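Local coordinates for protein 7,8-dihydro-6-hydroxymethylpterin pyrophosphokinase-dihydropteroate synthase (Plasmodium falciparum, PDB 6JWV) that probably catalyses two consecutive steps of folate biosynthesis, pyrophosphorylating 6-hydroxymethyl-7,8-dihydropterin and then joining the product to 4-aminobenzoate to give 7,8-dihydropteroate, at residues S480-N485 against I500-S505; S525-H530 against R571-I576; I673-Y678 against K694-V699. The protein carries 1 engineered substitution. All coordinates share one frame; numbering follows the deposited sequence.

Overall arrangement
Contacts 1 and 2 are neighbours in one parallel sheet, the beta barrel of the pterin-binding, TIM-barrel part of the chain. Their centres lie about 9 Å apart, and strands 500-503 and 525-529, adjacent in both sequence and sheet, join them by backbone pairing; contact 1 closes before contact 2 opens. Strands 478-482, 500-503, 525-529 and 572-575 thus follow one another across the sheet, and their C-terminal ends share the pterin adduct. Contact 3 comes last along the chain, where helices 662-680 and 690-704 pack outside strand 684-687. Its centre is about 25 Å from that of contact 1 and about 21 Å from that of contact 2. The first two contacts contribute residues to the pterin pocket, whereas the third lies at the subunit interface.

Contact 1 (S480-N485 against I500-S505); sequences SIDTIN and ILNDIS. With XTZ (4-{[(2-amino-4-oxo-3,4,7,8-tetrahydropteridin-6-yl)methyl]amino}-N-(1,3-thiazol-2-yl)benzenesulfonamide), chain C.
The carbonyl oxygen of Asn502 is gripped twice: Thr483 N donates to Asn502 O over 3.1 Å, and a water donates to the same oxygen. The CA-H of Asp482 adds a weaker contact to it. The water also donates to Asp482 OD1 (2.8 Å) and accepts from Ile504 N, so it ties the two segments together where regular strand pairing ends. Before that point the pairing is ordinary parallel sheet, with Ile481 N bonded to Ile500 O and Asn502 N to Ile481 O.

Asp482 and Asn502 are register partners, and in both CG is anti to the backbone N (chi1 -172° and 173°), which lays the carboxylate and the amide side by side, pointing the same way. Their planes are turned 46° apart, and both reach one edge of the pterin. Asp482 OD2, a pure acceptor, accepts a hydrogen bond from adduct N8 at 2.7 Å. Asparagine suits the next place because it both gives and takes: adduct N1 donates to Asn502 OD1 at 2.8 Å, while Asn502 ND2 donates to adduct N3 at 3.1 Å. A second-shell residue, Asp430, also accepts from Asn502 ND2 and so helps set the way round of the amide; it is hydrogen-bonded to Ser480 OG too. Ile504 lays CG2 over a pterin face, 3.6 Å from adduct N3.

On the side of the sheet away from the pterin-binding pair, Leu501 CD1 meets Thr483 CG2 at 3.7 Å. Here Ile481 and Leu501 pack beneath Phe489 of helix 486-494, the crossover helix of this right-handed beta-alpha-beta unit, while strands 428-432 and 525-529 continue the barrel sheet beyond strands 478-482 and 500-503.

Contact 2 (S525-H530 against R571-I576); sequences SVVLMH and RILFDI. With XTZ (4-{[(2-amino-4-oxo-3,4,7,8-tetrahydropteridin-6-yl)methyl]amino}-N-(1,3-thiazol-2-yl)benzenesulfonamide), chain C; ACT (acetate ion), chain I.
Val526, Leu528 and His530 carry the backbone pairing with 571-576, a parallel pattern in which Val526 and Leu528 use both N and O, and His530 its N. Val526 N donates to Arg571 O, Leu573 N to Val526 O, Leu528 N to Leu573 O and His530 N to Asp575 O (3.0 Å); the bond from Asp575 N to Leu528 O is weak.

Apolar packing occupies both faces. Val526 CG1 lies beside Ile572 CG1, and Leu528 CD1 reaches Ile572 CG2 at 3.6 Å; on this face Val526 also meets Leu562 of helix 547-564. On the barrel interior Val527 CG2 touches Leu573 CD1 at 3.7 Å; the beta-branched valine suits an extended strand.

Polar contacts lie at the two ends. At the start, Arg571 NH1 donates to Ser525 OG at 2.9 Å, the oxygen standing 27° out of the guanidinium plane. The stronger partners are outside: Glu35 forms a salt bridge with Arg571 NE, and Val377 O takes the serine hydroxyl, so this corner joins the barrel to helix 30-44 of the pyrophosphokinase part. At the far end His530 NE2 donates to an acetate, probably from the crystallisation liquor, while Lys582 bonds to His530 ND1.

Ligand contacts centre on Asp575. Its OD2 accepts from adduct N2 (2.7 Å) and adduct N1 (2.8 Å), two hydrogens on one oxygen; its OD1 is held by Gly577 N. Met529 runs alongside Asp575, its extended chi1 and chi2 (-151° and -157°) carrying SD over the pterin face, 3.4 Å from adduct N2. A carboxylate facing the N-H groups of this edge, with a polarisable sulfur above the ring, is consistent with recognition of a flat heterocycle offering adjacent N-H donors, as a pterin does.

Contact 3 (I673-Y678 against K694-V699); sequences IASYSY and KSVLDV
Leu697 reaches across to the backbone of the other helix: its CD2 lies 3.7 Å from Ala674 O and 4.0 Å from Tyr678 CB, resting between residues one turn apart. With CG anti to the carbonyl carbon (chi1 -59°), the leucine swings its end toward that pair. Val696, the residue before it, sends CG1 to Ser675 OG at 3.5 Å and, more loosely, to Ala674 CB. Small residues suit this side of 673-678, since alanine and serine let the branched side chains come near the backbone. The helix axes still stand 9.7 Å apart, crossing at -38°.

The two helices, 662-680 and 690-704, flank strand 684-687 in an alpha-beta-alpha succession closing the TIM barrel, and Ile685 of that strand touches both Leu697 and Ser677. Around this shell, Tyr678 OH is bonded to Asp704 further along helix 690-704, which probably steadies the ring. Ser675 OG is hydrogen-bonded to Ser675 OG of the second subunit, Val696 packs on Cys668 of that subunit, and Ile673 on its Val699, placing the helix pair in the dimer interface.

Contact 1 (S480-N485 against I500-S505)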
# COMPACT_ATOMS: atom_id res chain seq x y z
N SER A 480 14.31 12.09 -23.23
CA SER A 480 15.40 11.27 -22.76
C SER A 480 15.95 10.42 -23.91
O SER A 480 15.18 9.79 -24.64
CB SER A 480 14.88 10.42 -21.61
OG SER A 480 15.45 9.13 -21.63
N ILE A 481 17.26 10.40 -24.08
CA ILE A 481 17.90 9.48 -25.05
C ILE A 481 18.61 8.27 -24.41
O ILE A 481 19.54 8.43 -23.63
CB ILE A 481 18.80 10.21 -26.09
CG1 ILE A 481 19.30 9.22 -27.16
CG2 ILE A 481 19.92 10.99 -25.38
CD1 ILE A 481 19.98 9.84 -28.35
N ASP A 482 18.16 7.07 -24.77
CA ASP A 482 18.73 5.80 -24.32
C ASP A 482 19.95 5.51 -25.20
O ASP A 482 19.84 5.00 -26.29
CB ASP A 482 17.67 4.72 -24.46
CG ASP A 482 18.07 3.38 -23.86
OD1 ASP A 482 19.27 3.04 -23.77
OD2 ASP A 482 17.16 2.63 -23.50
N THR A 483 21.12 5.85 -24.69
CA THR A 483 22.37 5.70 -25.44
C THR A 483 23.53 5.55 -24.49
O THR A 483 23.47 6.04 -23.36
CB THR A 483 22.66 6.86 -26.41
OG1 THR A 483 23.91 6.61 -27.06
CG2 THR A 483 22.72 8.22 -25.73
N ILE A 484 24.57 4.85 -24.97
CA ILE A 484 25.87 4.79 -24.25
C ILE A 484 27.00 5.36 -25.11
O ILE A 484 28.16 5.29 -24.72
CB ILE A 484 26.24 3.37 -23.76
CG1 ILE A 484 26.46 2.42 -24.95
CG2 ILE A 484 25.18 2.88 -22.79
CD1 ILE A 484 27.14 1.11 -24.61
N ASN A 485 26.62 5.91 -26.26
CA ASN A 485 27.58 6.38 -27.26
C ASN A 485 27.74 7.86 -27.06
O ASN A 485 26.81 8.63 -27.30
CB ASN A 485 27.09 6.09 -28.70
CG ASN A 485 28.20 6.15 -29.75
OD1 ASN A 485 29.36 6.49 -29.45
ND2 ASN A 485 27.86 5.83 -31.00
N ILE A 500 17.69 14.47 -21.16
CA ILE A 500 18.22 13.47 -20.23
C ILE A 500 19.03 12.42 -20.98
O ILE A 500 18.66 12.02 -22.08
CB ILE A 500 17.08 12.76 -19.44
CG1 ILE A 500 16.33 13.77 -18.56
CG2 ILE A 500 17.61 11.61 -18.59
CD1 ILE A 500 15.10 13.23 -17.86
N LEU A 501 20.13 11.98 -20.36
CA LEU A 501 20.85 10.80 -20.79
C LEU A 501 20.39 9.58 -20.02
O LEU A 501 20.54 9.53 -18.81
CB LEU A 501 22.35 11.00 -20.54
CG LEU A 501 23.31 9.83 -20.77
CD1 LEU A 501 23.30 9.40 -22.22
CD2 LEU A 501 24.71 10.23 -20.32
N ASN A 502 19.82 8.59 -20.72
CA ASN A 502 19.52 7.29 -20.12
C ASN A 502 20.66 6.35 -20.50
O ASN A 502 20.71 5.81 -21.62
CB ASN A 502 18.14 6.77 -20.57
CG ASN A 502 17.84 5.35 -20.10
OD1 ASN A 502 18.44 4.83 -19.16
ND2 ASN A 502 16.90 4.71 -20.78
N ASP A 503 21.61 6.21 -19.57
CA ASP A 503 22.83 5.41 -19.77
C ASP A 503 22.70 4.07 -19.04
O ASP A 503 22.80 4.01 -17.80
CB ASP A 503 24.07 6.17 -19.29
CG ASP A 503 25.39 5.54 -19.79
OD1 ASP A 503 25.61 4.30 -19.65
OD2 ASP A 503 26.23 6.31 -20.30
N ILE A 504 22.49 3.01 -19.80
CA ILE A 504 22.29 1.68 -19.22
C ILE A 504 23.55 1.06 -18.61
O ILE A 504 23.45 0.06 -17.90
CB ILE A 504 21.56 0.71 -20.19
CG1 ILE A 504 22.32 0.57 -21.53
CG2 ILE A 504 20.11 1.14 -20.39
CD1 ILE A 504 22.04 -0.72 -22.27
N SER A 505 24.72 1.65 -18.86
CA SER A 505 25.98 1.17 -18.28
C SER A 505 26.37 2.01 -17.06
O SER A 505 27.42 1.80 -16.44
CB SER A 505 27.09 1.20 -19.33
OG SER A 505 27.60 2.51 -19.52
O3 XTZ C . 14.93 -1.19 -17.61
C16 XTZ C . 15.44 -0.30 -18.32
N2 XTZ C . 15.87 0.84 -17.77
C3 XTZ C . 15.58 -0.48 -19.79
N4 XTZ C . 15.20 -1.60 -20.45
C4 XTZ C . 15.37 -1.68 -21.81
C15 XTZ C . 15.98 -0.57 -22.63
N8 XTZ C . 16.37 0.59 -21.84
C2 XTZ C . 16.20 0.67 -20.52
N3 XTZ C . 16.58 1.78 -19.83
C1 XTZ C . 16.42 1.84 -18.49
N1 XTZ C . 16.81 2.94 -17.82
C5 XTZ C . 14.94 -2.91 -22.58
N5 XTZ C . 15.86 -4.03 -22.35
C6 XTZ C . 15.43 -5.28 -22.00
C14 XTZ C . 14.30 -5.81 -22.64
C13 XTZ C . 13.84 -7.07 -22.29
C9 XTZ C . 14.48 -7.84 -21.32
C8 XTZ C . 15.63 -7.33 -20.68
C7 XTZ C . 16.10 -6.05 -21.02
S1 XTZ C . 13.88 -9.30 -20.99
O1 XTZ C . 12.60 -9.27 -20.39
O2 XTZ C . 14.75 -9.96 -20.05
N6 XTZ C . 13.75 -10.13 -22.39
C10 XTZ C . 12.75 -10.03 -23.32
S2 XTZ C . 12.41 -11.24 -24.51
C12 XTZ C . 11.11 -10.34 -25.21
C11 XTZ C . 11.01 -9.14 -24.49
N7 XTZ C . 11.90 -8.97 -23.46
O HOH W 1 21.89 3.50 -22.75

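Contact 2 (S525-H530 against R571-I576)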
# COMPACT_ATOMS: atom_id res chain seq x y z
N SER A 525 20.30 16.14 -16.86
CA SER A 525 20.03 15.03 -15.93
C SER A 525 20.38 13.67 -16.54
O SER A 525 20.55 13.57 -17.77
CB SER A 525 18.60 15.09 -15.43
OG SER A 525 18.41 16.28 -14.70
N VAL A 526 20.49 12.65 -15.69
CA VAL A 526 21.02 11.37 -16.13
C VAL A 526 20.38 10.20 -15.37
O VAL A 526 20.30 10.22 -14.15
CB VAL A 526 22.59 11.37 -16.06
CG1 VAL A 526 23.10 11.60 -14.61
CG2 VAL A 526 23.21 10.14 -16.73
N VAL A 527 19.94 9.18 -16.10
CA VAL A 527 19.51 7.91 -15.51
C VAL A 527 20.71 6.95 -15.43
O VAL A 527 21.33 6.63 -16.43
CB VAL A 527 18.35 7.26 -16.31
CG1 VAL A 527 17.88 5.97 -15.65
CG2 VAL A 527 17.18 8.20 -16.41
N LEU A 528 21.01 6.48 -14.22
CA LEU A 528 22.08 5.49 -13.99
C LEU A 528 21.48 4.11 -13.79
O LEU A 528 20.78 3.88 -12.82
CB LEU A 528 22.95 5.88 -12.77
CG LEU A 528 23.83 7.14 -12.87
CD1 LEU A 528 24.62 7.40 -11.59
CD2 LEU A 528 24.75 7.11 -14.09
N MET A 529 21.76 3.18 -14.70
CA MET A 529 21.17 1.82 -14.64
C MET A 529 22.19 0.76 -14.27
O MET A 529 23.33 0.82 -14.74
CB MET A 529 20.49 1.44 -15.96
CG MET A 529 19.33 0.46 -15.80
SD MET A 529 18.91 -0.54 -17.26
CE MET A 529 20.42 -1.51 -17.45
N HIS A 530 21.79 -0.19 -13.43
CA HIS A 530 22.61 -1.36 -13.14
C HIS A 530 22.40 -2.48 -14.18
O HIS A 530 21.26 -2.91 -14.40
CB HIS A 530 22.39 -1.92 -11.73
CG HIS A 530 23.16 -3.17 -11.46
ND1 HIS A 530 22.68 -4.42 -11.78
CD2 HIS A 530 24.40 -3.37 -10.95
CE1 HIS A 530 23.58 -5.33 -11.48
NE2 HIS A 530 24.64 -4.72 -10.97
N ARG A 571 20.22 15.81 -9.97
CA ARG A 571 19.97 15.47 -11.39
C ARG A 571 20.25 14.01 -11.73
O ARG A 571 20.23 13.62 -12.90
CB ARG A 571 20.78 16.37 -12.31
CG ARG A 571 20.20 17.75 -12.44
CD ARG A 571 20.94 18.55 -13.48
NE ARG A 571 20.29 19.84 -13.71
CZ ARG A 571 19.31 20.06 -14.58
NH1 ARG A 571 18.81 19.08 -15.34
NH2 ARG A 571 18.81 21.28 -14.70
N ILE A 572 20.49 13.20 -10.70
CA ILE A 572 20.89 11.82 -10.92
C ILE A 572 19.77 10.85 -10.53
O ILE A 572 19.24 10.92 -9.44
CB ILE A 572 22.22 11.51 -10.20
CG1 ILE A 572 23.33 12.35 -10.82
CG2 ILE A 572 22.58 10.04 -10.31
CD1 ILE A 572 24.58 12.43 -9.99
N LEU A 573 19.44 9.94 -11.44
CA LEU A 573 18.35 8.97 -11.26
C LEU A 573 18.84 7.54 -11.21
O LEU A 573 19.67 7.13 -12.03
CB LEU A 573 17.33 9.13 -12.39
CG LEU A 573 16.67 10.51 -12.48
CD1 LEU A 573 16.55 10.89 -13.93
CD2 LEU A 573 15.32 10.48 -11.81
N PHE A 574 18.32 6.80 -10.24
CA PHE A 574 18.73 5.43 -9.93
C PHE A 574 17.82 4.51 -10.68
O PHE A 574 16.61 4.76 -10.74
CB PHE A 574 18.53 5.15 -8.44
CG PHE A 574 19.61 5.67 -7.56
CD1 PHE A 574 19.82 7.05 -7.41
CD2 PHE A 574 20.40 4.79 -6.81
CE1 PHE A 574 20.83 7.52 -6.57
CE2 PHE A 574 21.40 5.25 -5.99
CZ PHE A 574 21.63 6.62 -5.87
N ASP A 575 18.37 3.44 -11.24
CA ASP A 575 17.58 2.41 -11.89
C ASP A 575 18.24 1.06 -11.66
O ASP A 575 19.42 0.85 -11.97
CB ASP A 575 17.39 2.72 -13.39
CG ASP A 575 16.45 1.72 -14.12
OD1 ASP A 575 16.06 0.66 -13.55
OD2 ASP A 575 16.10 2.01 -15.30
N ILE A 576 17.44 0.15 -11.12
CA ILE A 576 17.88 -1.21 -10.74
C ILE A 576 18.14 -2.15 -11.90
O ILE A 576 18.66 -3.24 -11.69
CB ILE A 576 16.85 -1.89 -9.81
CG1 ILE A 576 15.48 -1.93 -10.52
CG2 ILE A 576 16.84 -1.19 -8.46
CD1 ILE A 576 14.30 -2.26 -9.64
O3 XTZ C . 14.93 -1.19 -17.61
C16 XTZ C . 15.44 -0.30 -18.32
N2 XTZ C . 15.87 0.84 -17.77
C3 XTZ C . 15.58 -0.48 -19.79
N4 XTZ C . 15.20 -1.60 -20.45
C4 XTZ C . 15.37 -1.68 -21.81
C15 XTZ C . 15.98 -0.57 -22.63
N8 XTZ C . 16.37 0.59 -21.84
C2 XTZ C . 16.20 0.67 -20.52
N3 XTZ C . 16.58 1.78 -19.83
C1 XTZ C . 16.42 1.84 -18.49
N1 XTZ C . 16.81 2.94 -17.82
C5 XTZ C . 14.94 -2.91 -22.58
N5 XTZ C . 15.86 -4.03 -22.35
C6 XTZ C . 15.43 -5.28 -22.00
C14 XTZ C . 14.30 -5.81 -22.64
C13 XTZ C . 13.84 -7.07 -22.29
C9 XTZ C . 14.48 -7.84 -21.32
C8 XTZ C . 15.63 -7.33 -20.68
C7 XTZ C . 16.10 -6.05 -21.02
S1 XTZ C . 13.88 -9.30 -20.99
O1 XTZ C . 12.60 -9.27 -20.39
O2 XTZ C . 14.75 -9.96 -20.05
N6 XTZ C . 13.75 -10.13 -22.39
C10 XTZ C . 12.75 -10.03 -23.32
S2 XTZ C . 12.41 -11.24 -24.51
C12 XTZ C . 11.11 -10.34 -25.21
C11 XTZ C . 11.01 -9.14 -24.49
N7 XTZ C . 11.90 -8.97 -23.46
C ACT I . 27.22 -6.07 -9.10
O ACT I . 27.07 -6.21 -10.33
OXT ACT I . 27.60 -7.00 -8.37
CH3 ACT I . 26.96 -4.77 -8.42

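Contact 3 (I673-Y678 against K694-V699)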
# COMPACT_ATOMS: atom_id res chain seq x y z
N ILE A 673 2.35 -3.84 -12.00
CA ILE A 673 3.58 -3.26 -11.51
C ILE A 673 3.44 -1.72 -11.45
O ILE A 673 3.88 -1.11 -10.47
CB ILE A 673 4.82 -3.77 -12.28
CG1 ILE A 673 4.90 -5.30 -12.14
CG2 ILE A 673 6.10 -3.13 -11.76
CD1 ILE A 673 5.88 -6.00 -13.05
N ALA A 674 2.78 -1.12 -12.45
CA ALA A 674 2.34 0.31 -12.41
C ALA A 674 1.62 0.67 -11.11
O ALA A 674 1.86 1.74 -10.54
CB ALA A 674 1.44 0.65 -13.59
N SER A 675 0.74 -0.22 -10.67
CA SER A 675 -0.02 -0.03 -9.44
C SER A 675 0.90 -0.06 -8.25
O SER A 675 0.87 0.88 -7.42
CB SER A 675 -1.08 -1.10 -9.30
OG SER A 675 -2.17 -0.83 -10.14
N TYR A 676 1.71 -1.12 -8.18
CA TYR A 676 2.71 -1.32 -7.14
C TYR A 676 3.66 -0.12 -7.10
O TYR A 676 3.95 0.42 -6.03
CB TYR A 676 3.45 -2.62 -7.37
CG TYR A 676 4.51 -2.94 -6.32
CD1 TYR A 676 4.14 -3.37 -5.03
CD2 TYR A 676 5.88 -2.82 -6.62
CE1 TYR A 676 5.10 -3.65 -4.07
CE2 TYR A 676 6.84 -3.10 -5.66
CZ TYR A 676 6.45 -3.52 -4.40
OH TYR A 676 7.40 -3.82 -3.46
N SER A 677 4.11 0.31 -8.28
CA SER A 677 4.96 1.47 -8.43
C SER A 677 4.32 2.73 -7.87
O SER A 677 5.00 3.49 -7.16
CB SER A 677 5.36 1.67 -9.88
OG SER A 677 6.23 0.63 -10.28
N TYR A 678 3.03 2.92 -8.16
CA TYR A 678 2.27 4.05 -7.59
C TYR A 678 2.28 4.10 -6.05
O TYR A 678 2.54 5.15 -5.45
CB TYR A 678 0.82 4.06 -8.09
CG TYR A 678 0.01 5.17 -7.46
CD1 TYR A 678 0.04 6.47 -7.98
CD2 TYR A 678 -0.77 4.93 -6.31
CE1 TYR A 678 -0.68 7.50 -7.39
CE2 TYR A 678 -1.49 5.96 -5.71
CZ TYR A 678 -1.44 7.24 -6.25
OH TYR A 678 -2.14 8.26 -5.67
N LYS A 694 -1.56 5.23 -18.01
CA LYS A 694 -2.16 6.49 -17.59
C LYS A 694 -3.52 6.33 -16.91
O LYS A 694 -3.82 7.03 -15.94
CB LYS A 694 -2.26 7.47 -18.77
CG LYS A 694 -2.89 8.81 -18.44
CD LYS A 694 -2.11 9.62 -17.42
CE LYS A 694 -2.79 10.97 -17.22
NZ LYS A 694 -1.79 12.04 -16.97
N SER A 695 -4.32 5.40 -17.43
CA SER A 695 -5.66 5.14 -16.91
C SER A 695 -5.59 4.52 -15.52
O SER A 695 -6.44 4.83 -14.66
CB SER A 695 -6.43 4.24 -17.87
OG SER A 695 -6.41 4.78 -19.17
N VAL A 696 -4.60 3.66 -15.29
CA VAL A 696 -4.37 3.08 -13.98
C VAL A 696 -4.02 4.19 -12.98
O VAL A 696 -4.67 4.33 -11.94
CB VAL A 696 -3.29 1.96 -14.02
CG1 VAL A 696 -2.84 1.56 -12.63
CG2 VAL A 696 -3.84 0.73 -14.73
N LEU A 697 -3.02 4.99 -13.33
CA LEU A 697 -2.50 6.02 -12.43
C LEU A 697 -3.54 7.10 -12.09
O LEU A 697 -3.60 7.55 -10.94
CB LEU A 697 -1.16 6.61 -12.97
CG LEU A 697 0.03 5.65 -13.21
CD1 LEU A 697 1.23 6.35 -13.84
CD2 LEU A 697 0.47 4.89 -11.95
N ASP A 698 -4.36 7.48 -13.08
CA ASP A 698 -5.50 8.40 -12.89
C ASP A 698 -6.48 7.85 -11.87
O ASP A 698 -6.87 8.57 -10.96
CB ASP A 698 -6.26 8.67 -14.19
CG ASP A 698 -5.54 9.67 -15.13
OD1 ASP A 698 -4.53 10.30 -14.74
OD2 ASP A 698 -6.02 9.81 -16.29
N VAL A 699 -6.87 6.58 -12.02
CA VAL A 699 -7.84 5.97 -11.12
C VAL A 699 -7.26 5.89 -9.70
O VAL A 699 -7.95 6.27 -8.74
CB VAL A 699 -8.37 4.60 -11.63
CG1 VAL A 699 -9.18 3.88 -10.57
CG2 VAL A 699 -9.23 4.77 -12.86